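Local coordinates for choline/ethanolamine kinase family protein (Mesorhizobium loti, PDB 3DXQ), which belongs to the phosphotransferase enzyme family with a kinase-like fold and probably phosphorylates ethanolamine or a related small alcohol, at residues L40-P45 with V83-Y88; A175-P180 with V195-S200. One frame throughout, in Å; residues are numbered along the deposited sequence.

Contact 1 (L40-P45 with V83-Y88); sequences LCLRIP and VMVTRY
Leu42, Val83 and Val85 form the apolar centre of this antiparallel strand pair. CD1 of Leu42 meets CG1 of Val83 at 3.6 Å, the two side chains crossing obliquely. The other branch of Val83, CG2, lies 3.8 Å from CD1 of Ile44, and the two side chains point the same way. Further along, CG1 of Val85 packs against CB of Leu40. Leu11, Ile14 and Leu17 cover Leu42.

The backbone bonds come in two reciprocal pairs, Cys41 with Thr86 and Arg43 with Met84. The straightest is Cys41 N to Thr86 O, 2.8 Å at 174°.

Cys41, Arg43, Met84 and Thr86 share the other face. Cys41 SG approaches the edge of the Tyr88 ring, 3.7 Å from its CD1. The selenomethionine at Met84 runs alongside Arg43. The Arg43 chain bends at chi3 (86°), which turns NH1 toward Thr86. NH1 donates to Thr86 OG1 over 3.2 Å, with the hydroxyl near the guanidinium plane. At the strand end Leu40 CD2 lies over one face of the Arg87 guanidinium, whose salt bridge is to Glu73.

The pair thus has an apolar face and a mixed face that carries a cation. The bond to Thr86 OG1 and the packing along Met84 hold the Arg43 guanidinium on this face. Its place on the third strand is consistent with that of the nucleotide-contacting lysine of protein kinases.

Contact 2 (A175-P180 with V195-S200); sequences ACHCDP and VDWEYS
The strand ends at Cys176, and the chain from His177 on runs past a type I turn from Trp197 to Ser200, with the CA atoms of His177 and Ser200 4.6 Å apart.

His177 carries the contact. Its CG is anti to the backbone N (chi1 -178°), which sends the imidazole in among the second segment. NE2 donates to Val195 O at 3.0 Å. The carbonyl oxygen is near the ring plane, but the donor stands above the carbonyl plane. On the other side of the ring, ND1 accepts from the backbone N of Asp179 at 3.1 Å. With one nitrogen donating and one accepting, the ring is probably neutral, and its rotation is fixed. CD2 of His177 points at a face of Trp197, 3.7 Å from CE3, in an edge-to-face pair with planes at 61°. An alanine in place of His177 would lose the NE2 bond, the ND1 acceptor and the ring's edge on Trp197, and would probably loosen the 177-179 loop and its hold on 195-200.

Asp179 and Tyr199 lie side by side, with Asp179 CB 3.9 Å from Tyr199 CD2. Ser200 N closes the turn on Trp197 O, and Ser200 OG donates to the same oxygen at 2.8 Å.

His177, Asp179 and Asn184 match the His-x-Asp-x-x-x-x-Asn catalytic-loop pattern of kinase-like phosphotransferases, consistent with Asp179 being the catalytic base. Asp208 of helix 206-215 binds the backbone N atoms of His177 and Cys178. Helix 55-67 packs on Trp197 through Ala61, Ala62 and Ala65, helix 106-118 adds Leu117, and Cys176 pairs with Gly201 of strand 201-203.

Contact 1 belongs to the five-stranded antiparallel sheet of the kinase-like fold. Contact 2 lies near the middle of the chain, and its segments fit the catalytic loop and the later Asp-containing loop of the family. Their centres are about 16 Å apart. They meet at the tip of Arg43, where NH2 packs 3.8 Å from Val195 CG2. The same NH2 is 4.3 Å from Asp196 OD1, a packing distance, too long for a salt bridge; OD1 is hydrogen-bonded to Asn32. Asp196 probably corresponds to the metal-binding aspartate of related kinases, though no metal is seen here. Contact 1 therefore probably brings a cation to the nucleotide cleft, facing the acidic loops of contact 2.

Contact 1 (L40-P45 with V83-Y88)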
ATOM      1  N   LEU A  40     -18.457  -9.618  12.070  1.00 42.34           N
ATOM      2  CA  LEU A  40     -17.080 -10.067  11.890  1.00 42.33           C
ATOM      3  C   LEU A  40     -16.819 -10.080  10.388  1.00 39.94           C
ATOM      4  O   LEU A  40     -17.759 -10.100   9.613  1.00 38.82           O
ATOM      5  CB  LEU A  40     -16.890 -11.460  12.500  1.00 42.86           C
ATOM      6  CG  LEU A  40     -17.236 -11.622  13.982  1.00 44.51           C
ATOM      7  CD1 LEU A  40     -17.243 -13.088  14.394  1.00 42.82           C
ATOM      8  CD2 LEU A  40     -16.282 -10.855  14.853  1.00 45.45           C
ATOM      9  N   CYS A  41     -15.555 -10.015   9.991  1.00 39.04           N
ATOM     10  CA  CYS A  41     -15.159 -10.106   8.565  1.00 39.74           C
ATOM     11  C   CYS A  41     -14.305 -11.336   8.350  1.00 39.04           C
ATOM     12  O   CYS A  41     -13.373 -11.609   9.101  1.00 36.71           O
ATOM     13  CB  CYS A  41     -14.335  -8.918   8.108  1.00 37.73           C
ATOM     14  SG  CYS A  41     -15.167  -7.397   8.075  1.00 46.35           S
ATOM     15  N   LEU A  42     -14.647 -12.075   7.319  1.00 40.81           N
ATOM     16  CA  LEU A  42     -13.922 -13.269   6.928  1.00 43.26           C
ATOM     17  C   LEU A  42     -13.049 -12.882   5.740  1.00 45.85           C
ATOM     18  O   LEU A  42     -13.568 -12.331   4.768  1.00 48.10           O
ATOM     19  CB  LEU A  42     -14.924 -14.347   6.528  1.00 41.99           C
ATOM     20  CG  LEU A  42     -14.393 -15.733   6.184  1.00 39.96           C
ATOM     21  CD1 LEU A  42     -13.714 -16.405   7.370  1.00 35.40           C
ATOM     22  CD2 LEU A  42     -15.541 -16.565   5.716  1.00 36.45           C
ATOM     23  N   ARG A  43     -11.740 -13.124   5.825  1.00 47.87           N
ATOM     24  CA  ARG A  43     -10.811 -12.819   4.728  1.00 50.46           C
ATOM     25  C   ARG A  43     -10.195 -14.113   4.163  1.00 51.91           C
ATOM     26  O   ARG A  43      -9.549 -14.864   4.895  1.00 52.18           O
ATOM     27  CB  ARG A  43      -9.708 -11.889   5.227  1.00 49.88           C
ATOM     28  CG  ARG A  43     -10.179 -10.874   6.275  1.00 52.12           C
ATOM     29  CD  ARG A  43      -9.104  -9.832   6.600  1.00 54.61           C
ATOM     30  NE  ARG A  43      -9.121  -8.693   5.668  1.00 58.86           N
ATOM     31  CZ  ARG A  43      -9.912  -7.620   5.786  1.00 60.02           C
ATOM     32  NH1 ARG A  43     -10.778  -7.509   6.796  1.00 56.14           N
ATOM     33  NH2 ARG A  43      -9.843  -6.639   4.882  1.00 57.12           N
ATOM     34  N   ILE A  44     -10.402 -14.373   2.869  1.00 53.48           N
ATOM     35  CA  ILE A  44      -9.879 -15.582   2.198  1.00 54.60           C
ATOM     36  C   ILE A  44      -8.745 -15.197   1.246  1.00 55.09           C
ATOM     37  O   ILE A  44      -8.891 -14.246   0.473  1.00 58.31           O
ATOM     38  CB  ILE A  44     -10.935 -16.288   1.334  1.00 53.97           C
ATOM     39  CG1 ILE A  44     -12.179 -16.684   2.145  1.00 56.82           C
ATOM     40  CG2 ILE A  44     -10.321 -17.537   0.671  1.00 57.26           C
ATOM     41  CD1 ILE A  44     -12.218 -18.142   2.558  1.00 54.66           C
ATOM     42  N   PRO A  45      -7.614 -15.918   1.289  1.00 53.35           N
ATOM     43  CA  PRO A  45      -6.506 -15.624   0.370  1.00 52.63           C
ATOM     44  C   PRO A  45      -6.733 -16.023  -1.115  1.00 52.91           C
ATOM     45  O   PRO A  45      -7.257 -17.111  -1.411  1.00 51.48           O
ATOM     46  CB  PRO A  45      -5.348 -16.436   0.963  1.00 51.74           C
ATOM     47  CG  PRO A  45      -5.802 -16.844   2.329  1.00 51.29           C
ATOM     48  CD  PRO A  45      -7.257 -16.991   2.229  1.00 52.99           C
ATOM     49  N   VAL A  83      -6.770 -18.214   6.235  1.00 44.38           N
ATOM     50  CA  VAL A  83      -8.026 -17.489   6.469  1.00 45.03           C
ATOM     51  C   VAL A  83      -8.026 -16.675   7.775  1.00 45.76           C
ATOM     52  O   VAL A  83      -7.616 -17.169   8.826  1.00 45.82           O
ATOM     53  CB  VAL A  83      -9.212 -18.469   6.431  1.00 43.84           C
ATOM     54  CG1 VAL A  83     -10.467 -17.833   6.969  1.00 45.67           C
ATOM     55  CG2 VAL A  83      -9.422 -18.952   5.002  1.00 44.44           C
HETATM   56  N   MSE A  84      -8.508 -15.435   7.708  1.00 47.25           N
HETATM   57  CA  MSE A  84      -8.398 -14.523   8.849  1.00 47.62           C
HETATM   58  C   MSE A  84      -9.747 -13.886   9.209  1.00 47.36           C
HETATM   59  O   MSE A  84     -10.496 -13.443   8.326  1.00 46.33           O
HETATM   60  CB  MSE A  84      -7.352 -13.455   8.535  1.00 46.01           C
HETATM   61  CG  MSE A  84      -7.029 -12.527   9.665  1.00 45.69           C
HETATM   62 SE   MSE A  84      -5.943 -11.024   9.030  0.75 43.90          SE
HETATM   63  CE  MSE A  84      -4.231 -11.926   8.956  1.00 37.19           C
ATOM     64  N   VAL A  85     -10.062 -13.874  10.504  1.00 46.22           N
ATOM     65  CA  VAL A  85     -11.277 -13.226  10.986  1.00 45.80           C
ATOM     66  C   VAL A  85     -10.925 -11.943  11.733  1.00 45.99           C
ATOM     67  O   VAL A  85     -10.155 -11.965  12.686  1.00 47.81           O
ATOM     68  CB  VAL A  85     -12.078 -14.122  11.919  1.00 45.40           C
ATOM     69  CG1 VAL A  85     -13.387 -13.416  12.289  1.00 43.30           C
ATOM     70  CG2 VAL A  85     -12.335 -15.488  11.268  1.00 42.02           C
ATOM     71  N   THR A  86     -11.479 -10.826  11.280  1.00 45.28           N
ATOM     72  CA  THR A  86     -11.289  -9.548  11.936  1.00 43.93           C
ATOM     73  C   THR A  86     -12.640  -9.023  12.368  1.00 43.27           C
ATOM     74  O   THR A  86     -13.666  -9.585  12.013  1.00 42.09           O
ATOM     75  CB  THR A  86     -10.633  -8.539  10.989  1.00 43.02           C
ATOM     76  OG1 THR A  86     -11.457  -8.370   9.832  1.00 37.81           O
ATOM     77  CG2 THR A  86      -9.285  -9.040  10.567  1.00 40.49           C
ATOM     78  N   ARG A  87     -12.637  -7.940  13.129  1.00 43.90           N
ATOM     79  CA  ARG A  87     -13.876  -7.358  13.570  1.00 45.26           C
ATOM     80  C   ARG A  87     -14.304  -6.351  12.523  1.00 44.77           C
ATOM     81  O   ARG A  87     -13.472  -5.631  11.975  1.00 45.36           O
ATOM     82  CB  ARG A  87     -13.731  -6.726  14.957  1.00 45.85           C
ATOM     83  CG  ARG A  87     -15.014  -6.070  15.432  1.00 47.72           C
ATOM     84  CD  ARG A  87     -15.098  -5.931  16.944  1.00 45.97           C
ATOM     85  NE  ARG A  87     -15.804  -7.063  17.526  1.00 46.08           N
ATOM     86  CZ  ARG A  87     -15.235  -8.055  18.194  1.00 38.08           C
ATOM     87  NH1 ARG A  87     -13.931  -8.099  18.411  1.00 47.98           N
ATOM     88  NH2 ARG A  87     -15.990  -9.007  18.659  1.00 38.50           N
ATOM     89  N   TYR A  88     -15.598  -6.317  12.233  1.00 44.30           N
ATOM     90  CA  TYR A  88     -16.124  -5.364  11.283  1.00 45.22           C
ATOM     91  C   TYR A  88     -16.337  -4.039  11.972  1.00 45.44           C
ATOM     92  O   TYR A  88     -16.921  -3.984  13.053  1.00 44.01           O
ATOM     93  CB  TYR A  88     -17.451  -5.805  10.671  1.00 46.53           C
ATOM     94  CG  TYR A  88     -18.043  -4.778   9.724  1.00 43.87           C
ATOM     95  CD1 TYR A  88     -17.435  -4.498   8.500  1.00 45.48           C
ATOM     96  CD2 TYR A  88     -19.212  -4.093  10.047  1.00 47.02           C
ATOM     97  CE1 TYR A  88     -17.978  -3.560   7.611  1.00 42.62           C
ATOM     98  CE2 TYR A  88     -19.768  -3.156   9.161  1.00 51.47           C
ATOM     99  CZ  TYR A  88     -19.139  -2.898   7.948  1.00 47.76           C
ATOM    100  OH  TYR A  88     -19.671  -1.976   7.079  1.00 48.20           O
TER

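Contact 2 (A175-P180 with V195-S200)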
ATOM      1  N   ALA A 175       7.885   0.818  11.141  1.00 41.88           N
ATOM      2  CA  ALA A 175       6.931  -0.222  10.759  1.00 40.87           C
ATOM      3  C   ALA A 175       5.921   0.333   9.741  1.00 39.63           C
ATOM      4  O   ALA A 175       4.985   1.013  10.111  1.00 37.23           O
ATOM      5  CB  ALA A 175       6.191  -0.725  12.008  1.00 41.46           C
ATOM      6  N   CYS A 176       6.117   0.031   8.460  1.00 41.79           N
ATOM      7  CA  CYS A 176       5.292   0.585   7.400  1.00 41.75           C
ATOM      8  C   CYS A 176       4.351  -0.406   6.745  1.00 41.03           C
ATOM      9  O   CYS A 176       4.668  -1.576   6.593  1.00 40.54           O
ATOM     10  CB  CYS A 176       6.193   1.191   6.335  1.00 42.93           C
ATOM     11  SG  CYS A 176       7.195   2.540   6.956  1.00 47.31           S
ATOM     12  N   HIS A 177       3.196   0.097   6.323  1.00 41.11           N
ATOM     13  CA  HIS A 177       2.212  -0.719   5.635  1.00 41.47           C
ATOM     14  C   HIS A 177       2.708  -1.142   4.255  1.00 42.93           C
ATOM     15  O   HIS A 177       2.453  -2.264   3.839  1.00 44.86           O
ATOM     16  CB  HIS A 177       0.916   0.050   5.485  1.00 40.74           C
ATOM     17  CG  HIS A 177      -0.162  -0.730   4.820  1.00 40.27           C
ATOM     18  ND1 HIS A 177      -0.200  -0.919   3.454  1.00 34.97           N
ATOM     19  CD2 HIS A 177      -1.244  -1.372   5.328  1.00 35.73           C
ATOM     20  CE1 HIS A 177      -1.259  -1.653   3.149  1.00 44.36           C
ATOM     21  NE2 HIS A 177      -1.910  -1.938   4.267  1.00 39.74           N
ATOM     22  N   CYS A 178       3.359  -0.218   3.542  1.00 42.00           N
ATOM     23  CA  CYS A 178       4.025  -0.492   2.254  1.00 44.62           C
ATOM     24  C   CYS A 178       3.179  -0.612   0.992  1.00 44.81           C
ATOM     25  O   CYS A 178       3.713  -0.492  -0.101  1.00 44.65           O
ATOM     26  CB  CYS A 178       4.934  -1.709   2.363  1.00 45.15           C
ATOM     27  SG  CYS A 178       6.287  -1.431   3.498  1.00 48.99           S
ATOM     28  N   ASP A 179       1.886  -0.877   1.120  1.00 45.83           N
ATOM     29  CA  ASP A 179       1.004  -0.876  -0.039  1.00 47.62           C
ATOM     30  C   ASP A 179      -0.325  -0.227   0.322  1.00 47.79           C
ATOM     31  O   ASP A 179      -1.373  -0.860   0.218  1.00 48.44           O
ATOM     32  CB  ASP A 179       0.781  -2.301  -0.566  1.00 48.77           C
ATOM     33  CG  ASP A 179       0.015  -2.330  -1.895  1.00 51.68           C
ATOM     34  OD1 ASP A 179       0.312  -1.501  -2.792  1.00 51.86           O
ATOM     35  OD2 ASP A 179      -0.880  -3.188  -2.027  1.00 56.30           O
ATOM     36  N   PRO A 180      -0.284   1.045   0.752  1.00 48.58           N
ATOM     37  CA  PRO A 180      -1.488   1.744   1.207  1.00 48.76           C
ATOM     38  C   PRO A 180      -2.442   2.194   0.091  1.00 48.24           C
ATOM     39  O   PRO A 180      -2.629   3.393  -0.134  1.00 49.68           O
ATOM     40  CB  PRO A 180      -0.914   2.941   1.975  1.00 49.30           C
ATOM     41  CG  PRO A 180       0.369   3.229   1.267  1.00 49.62           C
ATOM     42  CD  PRO A 180       0.921   1.891   0.875  1.00 47.43           C
ATOM     43  N   VAL A 195      -6.180  -1.795   6.690  1.00 43.33           N
ATOM     44  CA  VAL A 195      -6.223  -3.252   6.569  1.00 42.70           C
ATOM     45  C   VAL A 195      -5.264  -3.720   5.478  1.00 43.98           C
ATOM     46  O   VAL A 195      -4.730  -2.897   4.752  1.00 43.75           O
ATOM     47  CB  VAL A 195      -7.660  -3.728   6.217  1.00 41.81           C
ATOM     48  CG1 VAL A 195      -8.645  -3.125   7.184  1.00 39.35           C
ATOM     49  CG2 VAL A 195      -8.031  -3.356   4.760  1.00 30.64           C
ATOM     50  N   ASP A 196      -5.105  -5.037   5.346  1.00 46.55           N
ATOM     51  CA  ASP A 196      -4.271  -5.689   4.311  1.00 49.50           C
ATOM     52  C   ASP A 196      -2.793  -5.473   4.521  1.00 50.95           C
ATOM     53  O   ASP A 196      -2.158  -4.675   3.839  1.00 52.46           O
ATOM     54  CB  ASP A 196      -4.672  -5.270   2.894  1.00 50.39           C
ATOM     55  CG  ASP A 196      -5.278  -6.414   2.086  1.00 56.69           C
ATOM     56  OD1 ASP A 196      -6.277  -7.025   2.539  1.00 61.18           O
ATOM     57  OD2 ASP A 196      -4.765  -6.677   0.972  1.00 65.54           O
ATOM     58  N   TRP A 197      -2.239  -6.220   5.460  1.00 50.98           N
ATOM     59  CA  TRP A 197      -0.858  -6.030   5.876  1.00 49.19           C
ATOM     60  C   TRP A 197       0.089  -7.013   5.258  1.00 48.66           C
ATOM     61  O   TRP A 197       1.182  -7.218   5.759  1.00 48.73           O
ATOM     62  CB  TRP A 197      -0.789  -6.105   7.408  1.00 48.49           C
ATOM     63  CG  TRP A 197      -1.638  -5.051   8.014  1.00 48.68           C
ATOM     64  CD1 TRP A 197      -2.967  -5.131   8.273  1.00 49.01           C
ATOM     65  CD2 TRP A 197      -1.236  -3.724   8.381  1.00 48.80           C
ATOM     66  NE1 TRP A 197      -3.421  -3.953   8.806  1.00 51.33           N
ATOM     67  CE2 TRP A 197      -2.378  -3.067   8.877  1.00 49.07           C
ATOM     68  CE3 TRP A 197      -0.023  -3.034   8.352  1.00 47.20           C
ATOM     69  CZ2 TRP A 197      -2.339  -1.759   9.343  1.00 49.67           C
ATOM     70  CZ3 TRP A 197       0.012  -1.731   8.809  1.00 50.05           C
ATOM     71  CH2 TRP A 197      -1.136  -1.108   9.298  1.00 50.19           C
ATOM     72  N   GLU A 198      -0.296  -7.590   4.137  1.00 51.23           N
ATOM     73  CA  GLU A 198       0.539  -8.626   3.518  1.00 53.46           C
ATOM     74  C   GLU A 198       1.911  -8.145   3.016  1.00 51.88           C
ATOM     75  O   GLU A 198       2.856  -8.942   2.967  1.00 51.15           O
ATOM     76  CB  GLU A 198      -0.230  -9.339   2.401  1.00 54.11           C
ATOM     77  CG  GLU A 198      -0.576  -8.454   1.221  1.00 60.15           C
ATOM     78  CD  GLU A 198      -1.635  -9.063   0.332  1.00 64.48           C
ATOM     79  OE1 GLU A 198      -1.471 -10.244  -0.075  1.00 73.20           O
ATOM     80  OE2 GLU A 198      -2.623  -8.355   0.040  1.00 72.87           O
ATOM     81  N   TYR A 199       2.032  -6.866   2.662  1.00 51.24           N
ATOM     82  CA  TYR A 199       3.315  -6.329   2.178  1.00 51.98           C
ATOM     83  C   TYR A 199       4.086  -5.538   3.250  1.00 51.49           C
ATOM     84  O   TYR A 199       5.095  -4.899   2.949  1.00 50.08           O
ATOM     85  CB  TYR A 199       3.097  -5.439   0.957  1.00 53.75           C
ATOM     86  CG  TYR A 199       2.529  -6.122  -0.265  1.00 54.11           C
ATOM     87  CD1 TYR A 199       3.367  -6.678  -1.241  1.00 58.26           C
ATOM     88  CD2 TYR A 199       1.164  -6.158  -0.477  1.00 53.06           C
ATOM     89  CE1 TYR A 199       2.837  -7.278  -2.389  1.00 59.82           C
ATOM     90  CE2 TYR A 199       0.624  -6.760  -1.598  1.00 58.65           C
ATOM     91  CZ  TYR A 199       1.457  -7.315  -2.553  1.00 61.54           C
ATOM     92  OH  TYR A 199       0.882  -7.895  -3.659  1.00 63.51           O
ATOM     93  N   SER A 200       3.616  -5.589   4.493  1.00 51.02           N
ATOM     94  CA  SER A 200       4.214  -4.832   5.587  1.00 50.95           C
ATOM     95  C   SER A 200       5.662  -5.154   5.760  1.00 50.44           C
ATOM     96  O   SER A 200       6.090  -6.248   5.417  1.00 52.58           O
ATOM     97  CB  SER A 200       3.515  -5.142   6.911  1.00 52.22           C
ATOM     98  OG  SER A 200       2.147  -4.821   6.858  1.00 53.14           O
TER